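Local coordinates for mandelate racemase / muconate lactonizing enzyme family protein (PDB 4DXK) that is of unknown substrate but probably acts as a metal-dependent lyase or epimerase of the enolase superfamily, at residues 74-78 against 269-275; 19-23 against 86-91; 40-45 against 79-84; 31-35 against 321-325. All blocks are in the same frame, centred on the assembly; numbering follows the deposited sequence.

Starting from the N terminus, strand 17-24 meets helix 79-99 in interaction 2 (19-23 with 86-91). That closes a loop of 62 residues within the N-terminal domain. Interaction 4 (31-35 with 321-325) crosses interaction 2 and closes the longest loop, 285 residues. It ties the edge strand 30-35 to a helix of the barrel domain. Interaction 3 (40-45 with 79-84) falls inside the spans of both 2 and 4 and packs helix 38-53 on helix 79-99. Interaction 1 (74-78 with 269-275) crosses interactions 2 and 3 but falls within the span of interaction 4. Of the four, interactions 1 and 4 join the two domains. S77 O and R82 NH1 link interactions 1 and 3.

Interaction 1. Residues 74-78 against 269-275; sequences FRSSG and TLGSRWA
A loop of the N-terminal domain lies against a loop of the (beta/alpha)8-type barrel, the two-domain pairing of the enolase superfamily. Segment 74-78 has no regular structure. R75 is left-handed (phi/psi 48/50), S76 is extended, and G78 is the N-cap of helix 79-99. S76 OG accepts from G78 N (3.1 Å), an ST turn, and S76 OG is also hydrogen-bonded to G73 O. Segment 269-275 leads into helix 272-281. T269 follows the sodium ligand E268, and T269 O accepts a hydrogen bond from S77 OG at 2.8 Å. L270 points its CB away, but L270 CD2 (rotamer mt) lies 4.5 Å from R75 NH1. G271 marks the closest backbone approach, with its CA 4.4 Å from S76 CA. Its CA-H points at S76 O (CA to O 3.5 Å), and G271 O receives the CA-H of R75 (CA to O 3.4 Å). A CB here would clash with S76 O. Water 1 accepts from G271 N (2.8 Å) and donates weakly to R75 O (2.9 Å). S272 has a positive phi of 81°. S272 OG donates to G271 O (2.6 Å) and lies 3.7 Å from R75 CA. W274 CB is 4.5 Å from R75 CG. R75, with chi1 at t, runs on to a salt bridge with D278. A275 CB sits over one face of the R75 guanidinium, 3.9 Å from R75 CZ.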
loop_
_atom_site.group_PDB
_atom_site.type_symbol
_atom_site.label_atom_id
_atom_site.label_comp_id
_atom_site.label_asym_id
_atom_site.label_seq_id
_atom_site.Cartn_x
_atom_site.Cartn_y
_atom_site.Cartn_z
ATOM N N PHE A 74 7.842 13.777 25.574
ATOM C CA PHE A 74 8.809 12.979 24.827
ATOM C C PHE A 74 8.592 13.178 23.312
ATOM O O PHE A 74 7.592 13.753 22.884
ATOM C CB PHE A 74 8.632 11.505 25.223
ATOM C CG PHE A 74 7.263 10.993 24.943
ATOM C CD1 PHE A 74 6.938 10.472 23.697
ATOM C CD2 PHE A 74 6.262 11.088 25.904
ATOM C CE1 PHE A 74 5.657 10.037 23.415
ATOM C CE2 PHE A 74 4.982 10.650 25.625
ATOM C CZ PHE A 74 4.671 10.130 24.385
ATOM N N ARG A 75 9.531 12.673 22.510
ATOM C CA ARG A 75 9.458 12.749 21.048
ATOM C C ARG A 75 9.125 14.177 20.614
ATOM O O ARG A 75 8.221 14.416 19.812
ATOM C CB ARG A 75 8.450 11.739 20.488
ATOM C CG ARG A 75 8.511 11.558 18.964
ATOM C CD ARG A 75 7.112 11.570 18.392
ATOM N NE ARG A 75 7.051 11.371 16.939
ATOM C CZ ARG A 75 6.956 12.356 16.048
ATOM N NH1 ARG A 75 6.940 13.625 16.446
ATOM N NH2 ARG A 75 6.873 12.063 14.756
ATOM N N SER A 76 9.878 15.126 21.159
ATOM C CA SER A 76 9.620 16.528 20.898
ATOM C C SER A 76 10.885 17.323 21.126
ATOM O O SER A 76 11.906 16.790 21.570
ATOM C CB SER A 76 8.521 17.045 21.813
ATOM O OG SER A 76 9.054 17.427 23.066
ATOM N N SER A 77 10.799 18.615 20.824
ATOM C CA SER A 77 11.871 19.566 21.104
ATOM C C SER A 77 11.454 20.535 22.219
ATOM O O SER A 77 11.953 21.654 22.290
ATOM C CB SER A 77 12.250 20.315 19.828
ATOM O OG SER A 77 11.090 20.815 19.189
ATOM N N GLY A 78 10.553 20.085 23.090
ATOM C CA GLY A 78 10.074 20.896 24.203
ATOM C C GLY A 78 11.085 21.069 25.325
ATOM O O GLY A 78 12.207 20.558 25.279
ATOM N N THR A 269 13.698 20.723 14.351
ATOM C CA THR A 269 12.558 20.810 15.273
ATOM C C THR A 269 12.072 19.467 15.811
ATOM O O THR A 269 11.224 19.449 16.702
ATOM C CB THR A 269 11.340 21.558 14.658
ATOM O OG1 THR A 269 10.720 20.753 13.643
ATOM C CG2 THR A 269 11.758 22.894 14.065
ATOM N N LEU A 270 12.593 18.359 15.280
ATOM C CA LEU A 270 12.169 17.019 15.675
ATOM C C LEU A 270 13.054 16.466 16.779
ATOM O O LEU A 270 14.275 16.682 16.777
ATOM C CB LEU A 270 12.220 16.061 14.475
ATOM C CG LEU A 270 11.164 16.301 13.396
ATOM C CD1 LEU A 270 11.455 15.433 12.181
ATOM C CD2 LEU A 270 9.750 16.037 13.912
ATOM N N GLY A 271 12.457 15.721 17.703
ATOM C CA GLY A 271 13.204 15.141 18.806
ATOM C C GLY A 271 13.082 13.634 18.943
ATOM O O GLY A 271 11.999 13.070 18.772
ATOM N N SER A 272 14.222 13.020 19.249
ATOM C CA SER A 272 14.373 11.587 19.553
ATOM C C SER A 272 14.445 10.754 18.282
ATOM O O SER A 272 13.924 11.121 17.219
ATOM C CB SER A 272 13.270 11.038 20.473
ATOM O OG SER A 272 12.139 10.603 19.725
ATOM N N ARG A 273 15.063 9.590 18.391
ATOM C CA ARG A 273 15.169 8.762 17.212
ATOM C C ARG A 273 13.813 8.299 16.692
ATOM O O ARG A 273 13.695 7.960 15.516
ATOM C CB ARG A 273 16.125 7.606 17.455
ATOM C CG ARG A 273 15.529 6.450 18.133
ATOM C CD ARG A 273 16.664 5.529 18.594
ATOM N NE ARG A 273 17.119 5.930 19.920
ATOM C CZ ARG A 273 17.579 5.087 20.828
ATOM N NH1 ARG A 273 17.754 3.804 20.528
ATOM N NH2 ARG A 273 17.881 5.540 22.026
ATOM N N TRP A 274 12.795 8.300 17.550
ATOM C CA TRP A 274 11.462 7.874 17.140
ATOM C C TRP A 274 10.832 8.853 16.152
ATOM O O TRP A 274 10.147 8.435 15.207
ATOM C CB TRP A 274 10.573 7.607 18.370
ATOM C CG TRP A 274 11.059 6.384 19.100
ATOM C CD1 TRP A 274 10.644 5.100 18.902
ATOM C CD2 TRP A 274 12.106 6.320 20.079
ATOM N NE1 TRP A 274 11.358 4.247 19.700
ATOM C CE2 TRP A 274 12.267 4.966 20.428
ATOM C CE3 TRP A 274 12.920 7.273 20.699
ATOM C CZ2 TRP A 274 13.205 4.541 21.375
ATOM C CZ3 TRP A 274 13.856 6.850 21.635
ATOM C CH2 TRP A 274 13.984 5.495 21.969
ATOM N N ALA A 275 11.073 10.147 16.332
ATOM C CA ALA A 275 10.611 11.121 15.344
ATOM C C ALA A 275 11.306 10.917 14.005
ATOM O O ALA A 275 10.705 11.086 12.943
ATOM C CB ALA A 275 10.817 12.553 15.838
HETATM O O HOH W 1 9.630 15.508 17.477
#

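Interaction 2. Residues 19-23 against 86-91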
loop_
_atom_site.group_PDB
_atom_site.type_symbol
_atom_site.label_atom_id
_atom_site.label_comp_id
_atom_site.label_asym_id
_atom_site.label_seq_id
_atom_site.Cartn_x
_atom_site.Cartn_y
_atom_site.Cartn_z
ATOM N N TRP A 19 23.429 27.238 29.939
ATOM C CA TRP A 19 24.467 26.237 30.172
ATOM C C TRP A 19 24.109 25.380 31.370
ATOM O O TRP A 19 23.545 25.865 32.365
ATOM C CB TRP A 19 25.855 26.877 30.333
ATOM C CG TRP A 19 26.246 27.544 29.074
ATOM C CD1 TRP A 19 26.818 26.957 27.983
ATOM C CD2 TRP A 19 26.006 28.908 28.719
ATOM N NE1 TRP A 19 26.992 27.884 26.984
ATOM C CE2 TRP A 19 26.488 29.089 27.406
ATOM C CE3 TRP A 19 25.436 30.000 29.385
ATOM C CZ2 TRP A 19 26.419 30.320 26.745
ATOM C CZ3 TRP A 19 25.370 31.217 28.730
ATOM C CH2 TRP A 19 25.861 31.368 27.427
ATOM N N VAL A 20 24.418 24.095 31.259
ATOM C CA VAL A 20 24.222 23.144 32.341
ATOM C C VAL A 20 25.579 22.545 32.652
ATOM O O VAL A 20 26.246 21.996 31.762
ATOM C CB VAL A 20 23.238 22.031 31.923
ATOM C CG1 VAL A 20 23.135 20.952 33.004
ATOM C CG2 VAL A 20 21.870 22.613 31.616
ATOM N N LEU A 21 25.998 22.657 33.904
ATOM C CA LEU A 21 27.289 22.132 34.343
ATOM C C LEU A 21 27.053 21.005 35.331
ATOM O O LEU A 21 26.336 21.167 36.326
ATOM C CB LEU A 21 28.163 23.225 34.963
ATOM C CG LEU A 21 28.788 24.214 33.974
ATOM C CD1 LEU A 21 27.783 25.245 33.500
ATOM C CD2 LEU A 21 30.004 24.894 34.579
ATOM N N VAL A 22 27.627 19.850 35.033
ATOM C CA VAL A 22 27.445 18.662 35.849
ATOM C C VAL A 22 28.734 18.423 36.631
ATOM O O VAL A 22 29.778 18.089 36.054
ATOM C CB VAL A 22 27.104 17.439 34.973
ATOM C CG1 VAL A 22 26.950 16.196 35.836
ATOM C CG2 VAL A 22 25.823 17.686 34.184
ATOM N N HIS A 23 28.671 18.641 37.941
ATOM C CA HIS A 23 29.837 18.482 38.803
ATOM C C HIS A 23 29.874 17.059 39.351
ATOM O O HIS A 23 28.824 16.438 39.555
ATOM C CB HIS A 23 29.773 19.466 39.967
ATOM C CG HIS A 23 29.770 20.900 39.551
ATOM N ND1 HIS A 23 30.855 21.727 39.741
ATOM C CD2 HIS A 23 28.815 21.661 38.967
ATOM C CE1 HIS A 23 30.569 22.937 39.288
ATOM N NE2 HIS A 23 29.336 22.922 38.814
ATOM N N ALA A 86 20.915 19.155 26.990
ATOM C CA ALA A 86 22.047 19.891 27.550
ATOM C C ALA A 86 22.778 19.022 28.564
ATOM O O ALA A 86 24.011 18.957 28.570
ATOM C CB ALA A 86 21.570 21.165 28.195
ATOM N N PHE A 87 22.014 18.340 29.415
ATOM C CA PHE A 87 22.585 17.420 30.394
ATOM C C PHE A 87 23.397 16.308 29.722
ATOM O O PHE A 87 24.513 16.005 30.144
ATOM C CB PHE A 87 21.467 16.856 31.288
ATOM C CG PHE A 87 21.928 15.838 32.288
ATOM C CD1 PHE A 87 22.630 16.225 33.419
ATOM C CD2 PHE A 87 21.658 14.491 32.095
ATOM C CE1 PHE A 87 23.058 15.284 34.335
ATOM C CE2 PHE A 87 22.084 13.545 33.017
ATOM C CZ PHE A 87 22.777 13.944 34.131
ATOM N N ASP A 88 22.852 15.724 28.658
ATOM C CA ASP A 88 23.537 14.658 27.934
ATOM C C ASP A 88 24.877 15.126 27.359
ATOM O O ASP A 88 25.882 14.412 27.435
ATOM C CB ASP A 88 22.631 14.120 26.827
ATOM C CG ASP A 88 23.261 12.973 26.065
ATOM O OD1 ASP A 88 23.267 11.846 26.601
ATOM O OD2 ASP A 88 23.747 13.215 24.935
ATOM N N ILE A 89 24.905 16.325 26.790
ATOM C CA ILE A 89 26.145 16.876 26.254
ATOM C C ILE A 89 27.202 16.956 27.369
ATOM O O ILE A 89 28.368 16.591 27.181
ATOM C CB ILE A 89 25.914 18.250 25.567
ATOM C CG1 ILE A 89 25.019 18.078 24.335
ATOM C CG2 ILE A 89 27.244 18.885 25.175
ATOM C CD1 ILE A 89 24.429 19.381 23.814
ATOM N N ALA A 90 26.786 17.419 28.546
ATOM C CA ALA A 90 27.696 17.512 29.684
ATOM C C ALA A 90 28.244 16.137 30.079
ATOM O O ALA A 90 29.413 16.017 30.451
ATOM C CB ALA A 90 27.000 18.163 30.860
ATOM N N LEU A 91 27.418 15.095 29.986
ATOM C CA LEU A 91 27.909 13.747 30.281
ATOM C C LEU A 91 28.983 13.303 29.300
ATOM O O LEU A 91 29.973 12.690 29.689
ATOM C CB LEU A 91 26.783 12.711 30.300
ATOM C CG LEU A 91 25.684 12.904 31.342
ATOM C CD1 LEU A 91 24.700 11.747 31.242
ATOM C CD2 LEU A 91 26.260 13.030 32.750
#
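Two valines of strand 19-23 form the bumps, and two alanines of helix 86-91 form the shallow surface that receives them. V20 and V22 both point toward the helix, with chi1 at t. Their CA atoms lie 6.2 Å from A86 CA and 6.3 Å from A90 CA, respectively. V20 CG2 rests on A86 CB at 3.7 Å. V22 CG2 fits between A90 CB and F87 CD1, 3.6 Å from each. The small alanines let the axes approach to 7.9 Å, at a signed crossing angle of -45°. This is helix-on-sheet packing in the N-terminal capping domain of the enolase superfamily, where helices lie on one face of an antiparallel sheet. F87 starts sideways, and its t rotamer brings ring atom CD1 against V22 CG2. L91 CD2 gives a looser margin, 4.5 Å from V22 CG1. Around the edges, V45 of helix 38-53 packs on V20, while L68, I49 and V53 pack on F87.

Interaction 3. Residues 40-45 against 79-84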
loop_
_atom_site.group_PDB
_atom_site.type_symbol
_atom_site.label_atom_id
_atom_site.label_comp_id
_atom_site.label_asym_id
_atom_site.label_seq_id
_atom_site.Cartn_x
_atom_site.Cartn_y
_atom_site.Cartn_z
ATOM N N THR A 40 12.760 28.598 31.509
ATOM C CA THR A 40 11.907 27.426 31.632
ATOM C C THR A 40 12.739 26.148 31.739
ATOM O O THR A 40 12.502 25.300 32.609
ATOM C CB THR A 40 10.930 27.350 30.457
ATOM O OG1 THR A 40 10.077 28.498 30.507
ATOM C CG2 THR A 40 10.075 26.095 30.531
ATOM N N VAL A 41 13.709 25.997 30.848
ATOM C CA VAL A 41 14.564 24.823 30.869
ATOM C C VAL A 41 15.369 24.766 32.167
ATOM O O VAL A 41 15.520 23.706 32.768
ATOM C CB VAL A 41 15.490 24.784 29.646
ATOM C CG1 VAL A 41 16.398 23.579 29.713
ATOM C CG2 VAL A 41 14.661 24.753 28.368
ATOM N N GLU A 42 15.837 25.917 32.633
ATOM C CA GLU A 42 16.553 25.967 33.902
ATOM C C GLU A 42 15.691 25.445 35.049
ATOM O O GLU A 42 16.155 24.654 35.879
ATOM C CB GLU A 42 17.032 27.381 34.208
ATOM C CG GLU A 42 17.634 27.533 35.603
ATOM C CD GLU A 42 18.246 28.889 35.795
ATOM O OE1 GLU A 42 17.524 29.898 35.636
ATOM O OE2 GLU A 42 19.455 28.942 36.091
ATOM N N THR A 43 14.438 25.888 35.109
ATOM C CA THR A 43 13.551 25.413 36.164
ATOM C C THR A 43 13.427 23.892 36.099
ATOM O O THR A 43 13.460 23.203 37.120
ATOM C CB THR A 43 12.164 26.060 36.058
ATOM O OG1 THR A 43 12.296 27.476 36.208
ATOM C CG2 THR A 43 11.236 25.535 37.143
ATOM N N TYR A 44 13.285 23.371 34.886
ATOM C CA TYR A 44 13.171 21.932 34.670
ATOM C C TYR A 44 14.419 21.170 35.125
ATOM O O TYR A 44 14.317 20.100 35.734
ATOM C CB TYR A 44 12.884 21.645 33.192
ATOM C CG TYR A 44 13.034 20.187 32.816
ATOM C CD1 TYR A 44 12.010 19.275 33.053
ATOM C CD2 TYR A 44 14.206 19.716 32.249
ATOM C CE1 TYR A 44 12.152 17.945 32.724
ATOM C CE2 TYR A 44 14.360 18.377 31.915
ATOM C CZ TYR A 44 13.323 17.498 32.156
ATOM O OH TYR A 44 13.435 16.169 31.818
ATOM N N VAL A 45 15.595 21.704 34.820
ATOM C CA VAL A 45 16.831 21.045 35.226
ATOM C C VAL A 45 16.851 20.817 36.737
ATOM O O VAL A 45 17.195 19.728 37.195
ATOM C CB VAL A 45 18.060 21.848 34.768
ATOM C CG1 VAL A 45 19.329 21.307 35.388
ATOM C CG2 VAL A 45 18.166 21.825 33.248
ATOM N N ALA A 79 10.658 21.776 26.368
ATOM C CA ALA A 79 11.586 22.236 27.403
ATOM C C ALA A 79 12.277 21.082 28.107
ATOM O O ALA A 79 13.481 21.144 28.387
ATOM C CB ALA A 79 10.873 23.125 28.407
ATOM N N GLU A 80 11.521 20.039 28.417
ATOM C CA GLU A 80 12.085 18.874 29.088
ATOM C C GLU A 80 13.195 18.250 28.237
ATOM O O GLU A 80 14.282 17.930 28.733
ATOM C CB GLU A 80 10.999 17.827 29.380
ATOM C CG GLU A 80 9.900 18.280 30.343
ATOM C CD GLU A 80 8.656 18.857 29.688
ATOM O OE1 GLU A 80 8.696 19.340 28.539
ATOM O OE2 GLU A 80 7.610 18.827 30.363
ATOM N N VAL A 81 12.919 18.063 26.950
ATOM C CA VAL A 81 13.913 17.484 26.065
ATOM C C VAL A 81 15.134 18.391 25.934
ATOM O O VAL A 81 16.268 17.899 25.933
ATOM C CB VAL A 81 13.312 17.133 24.701
ATOM C CG1 VAL A 81 14.411 16.749 23.711
ATOM C CG2 VAL A 81 12.305 15.993 24.879
ATOM N N ARG A 82 14.932 19.700 25.845
ATOM C CA ARG A 82 16.074 20.605 25.753
ATOM C C ARG A 82 16.959 20.508 26.997
ATOM O O ARG A 82 18.190 20.484 26.897
ATOM C CB ARG A 82 15.614 22.049 25.490
ATOM C CG ARG A 82 14.885 22.174 24.163
ATOM C CD ARG A 82 14.843 23.588 23.597
ATOM N NE ARG A 82 14.265 24.579 24.507
ATOM C CZ ARG A 82 12.967 24.715 24.765
ATOM N NH1 ARG A 82 12.067 23.904 24.207
ATOM N NH2 ARG A 82 12.566 25.670 25.601
ATOM N N GLY A 83 16.344 20.405 28.170
ATOM C CA GLY A 83 17.127 20.232 29.381
ATOM C C GLY A 83 17.863 18.907 29.406
ATOM O O GLY A 83 19.045 18.844 29.753
ATOM N N ASN A 84 17.166 17.838 29.035
ATOM C CA ASN A 84 17.796 16.520 28.955
ATOM C C ASN A 84 18.973 16.513 28.000
ATOM O O ASN A 84 19.991 15.854 28.240
ATOM C CB ASN A 84 16.803 15.457 28.478
ATOM C CG ASN A 84 15.691 15.200 29.461
ATOM O OD1 ASN A 84 15.740 15.615 30.617
ATOM N ND2 ASN A 84 14.663 14.489 28.994
#
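Segments 40-45 and 79-84 are both helical and cross steeply. Their axes come within 8.6 Å at a signed angle of -69°. The nearest CA pairs are V41 with A79 (5.3 Å) and Y44 with E80 (6.5 Å). Segment 79-84 is the first part of helix 79-99 of the N-terminal domain. G83 makes the close approach possible: a CB there would clash with Y44 CD2, and V41 CG1 instead reaches G83 CA at 3.4 Å. Around this point V41 CG2 meets A79 CB (4.1 Å) and R82 NH2 (3.6 Å), while T40 CG2 touches A79 CB (3.7 Å). Y44 is the main knob. Its ring sits in a hole made by A79, E80, G83 and N84. E80 CA lies over the Y44 ring face, 3.6 Å from its centroid, a CH-pi contact. At the ring edge Y44 OH donates to N84 OD1 (2.7 Å). Beyond the two segments, the E80 carboxylate is salt-bridged to R82 of the second subunit. R82 of this chain pairs with E80 of that subunit. The contact is thus mostly van der Waals packing, with one directed hydrogen bond fixing the tyrosine. The charges of E80 and R82 are paired with the second subunit, and R82 also bonds the carbonyls of F36 and S77 in its own chain.

Interaction 4. Residues 31-35 against 321-325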
loop_
_atom_site.group_PDB
_atom_site.type_symbol
_atom_site.label_atom_id
_atom_site.label_comp_id
_atom_site.label_asym_id
_atom_site.label_seq_id
_atom_site.Cartn_x
_atom_site.Cartn_y
_atom_site.Cartn_z
ATOM N N LEU A 31 30.279 20.244 30.691
ATOM C CA LEU A 31 29.559 21.409 30.194
ATOM C C LEU A 31 28.596 21.040 29.076
ATOM O O LEU A 31 28.985 20.394 28.096
ATOM C CB LEU A 31 30.561 22.449 29.690
ATOM C CG LEU A 31 30.013 23.710 29.018
ATOM C CD1 LEU A 31 29.144 24.531 29.959
ATOM C CD2 LEU A 31 31.171 24.543 28.487
ATOM N N GLY A 32 27.339 21.441 29.231
ATOM C CA GLY A 32 26.338 21.284 28.190
ATOM C C GLY A 32 25.625 22.604 27.954
ATOM O O GLY A 32 25.818 23.569 28.690
ATOM N N GLU A 33 24.763 22.638 26.944
ATOM C CA GLU A 33 24.156 23.879 26.491
ATOM C C GLU A 33 22.879 23.573 25.742
ATOM O O GLU A 33 22.774 22.538 25.092
ATOM C CB GLU A 33 25.142 24.599 25.561
ATOM C CG GLU A 33 24.772 25.992 25.072
ATOM C CD GLU A 33 25.745 26.449 23.992
ATOM O OE1 GLU A 33 26.772 27.101 24.314
ATOM O OE2 GLU A 33 25.512 26.092 22.817
ATOM N N THR A 34 21.921 24.485 25.812
ATOM C CA THR A 34 20.772 24.452 24.922
ATOM C C THR A 34 20.314 25.885 24.654
ATOM O O THR A 34 20.927 26.842 25.134
ATOM C CB THR A 34 19.646 23.520 25.444
ATOM O OG1 THR A 34 18.643 23.376 24.432
ATOM C CG2 THR A 34 19.018 24.072 26.704
ATOM N N PHE A 35 19.251 26.020 23.871
ATOM C CA PHE A 35 18.857 27.308 23.320
ATOM C C PHE A 35 17.340 27.365 23.256
ATOM O O PHE A 35 16.694 26.379 22.878
ATOM C CB PHE A 35 19.444 27.429 21.907
ATOM C CG PHE A 35 19.462 28.826 21.342
ATOM C CD1 PHE A 35 20.551 29.648 21.572
ATOM C CD2 PHE A 35 18.435 29.290 20.530
ATOM C CE1 PHE A 35 20.611 30.928 21.024
ATOM C CE2 PHE A 35 18.487 30.568 19.982
ATOM C CZ PHE A 35 19.576 31.380 20.235
ATOM N N THR A 321 23.632 28.735 17.193
ATOM C CA THR A 321 23.033 29.027 18.486
ATOM C C THR A 321 24.134 29.395 19.477
ATOM O O THR A 321 24.615 30.529 19.451
ATOM C CB THR A 321 22.118 27.877 18.964
ATOM O OG1 THR A 321 22.831 26.638 18.897
ATOM C CG2 THR A 321 20.887 27.794 18.077
ATOM N N GLY A 322 24.553 28.470 20.334
ATOM C CA GLY A 322 25.668 28.728 21.231
ATOM C C GLY A 322 26.949 28.000 20.848
ATOM O O GLY A 322 26.949 27.102 19.989
ATOM N N PRO A 323 28.061 28.362 21.501
ATOM C CA PRO A 323 29.369 27.806 21.129
ATOM C C PRO A 323 29.517 26.335 21.513
ATOM O O PRO A 323 30.211 25.590 20.822
ATOM C CB PRO A 323 30.362 28.674 21.916
ATOM C CG PRO A 323 29.564 29.228 23.062
ATOM C CD PRO A 323 28.174 29.414 22.529
ATOM N N VAL A 324 28.890 25.911 22.604
ATOM C CA VAL A 324 29.008 24.509 23.012
ATOM C C VAL A 324 28.279 23.601 22.018
ATOM O O VAL A 324 28.794 22.555 21.629
ATOM C CB VAL A 324 28.515 24.280 24.457
ATOM C CG1 VAL A 324 28.500 22.802 24.798
ATOM C CG2 VAL A 324 29.371 25.058 25.437
ATOM N N VAL A 325 27.087 24.007 21.591
ATOM C CA VAL A 325 26.377 23.245 20.567
ATOM C C VAL A 325 27.175 23.203 19.267
ATOM O O VAL A 325 27.274 22.149 18.647
ATOM C CB VAL A 325 24.927 23.743 20.349
ATOM C CG1 VAL A 325 24.309 23.151 19.078
ATOM C CG2 VAL A 325 24.090 23.371 21.545
HETATM O O HOH W 2 22.901 26.481 21.996
#
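E33 is the polar centre of this contact. It projects from strand 31-35 toward the start of helix 323-335, with chi1 and chi2 both at t. OE1 of E33 accepts from V324 N (3.0 Å), and OE2 of E33 accepts from V325 N (2.9 Å). These amides belong to the first turn of the helix. P323, the first helical residue after the N-cap G322, has no hydrogen to give, so P323 N at 3.3 Å from E33 OE1 is only a close neighbour. E33 OE1 takes a further hydrogen bond from W19 NE1, and water 2 donates to E33 OE2 (2.8 Å). The same water is hydrogen-bonded to T321 OG1 (3.1 Å). An acidic side chain of the capping domain therefore meets the amino end of a helix in the barrel domain, just after the barrel strand 315-317. N319, in the loop between, is modified to an aminosuccinimide. Apolar contacts flank the carboxylate. L31 CD2 touches V324 CG2 at 3.6 Å. T321 CG2 lies over the face of the F35 ring, 3.8 Å from its centroid, a CH-pi contact. Neighbours satisfy other groups of the segments: D93 takes the amide of L31, W294 NE1 donates to F35 O, and Y353 OH bonds to T321 O. E33 O is buried with no polar partner in the model.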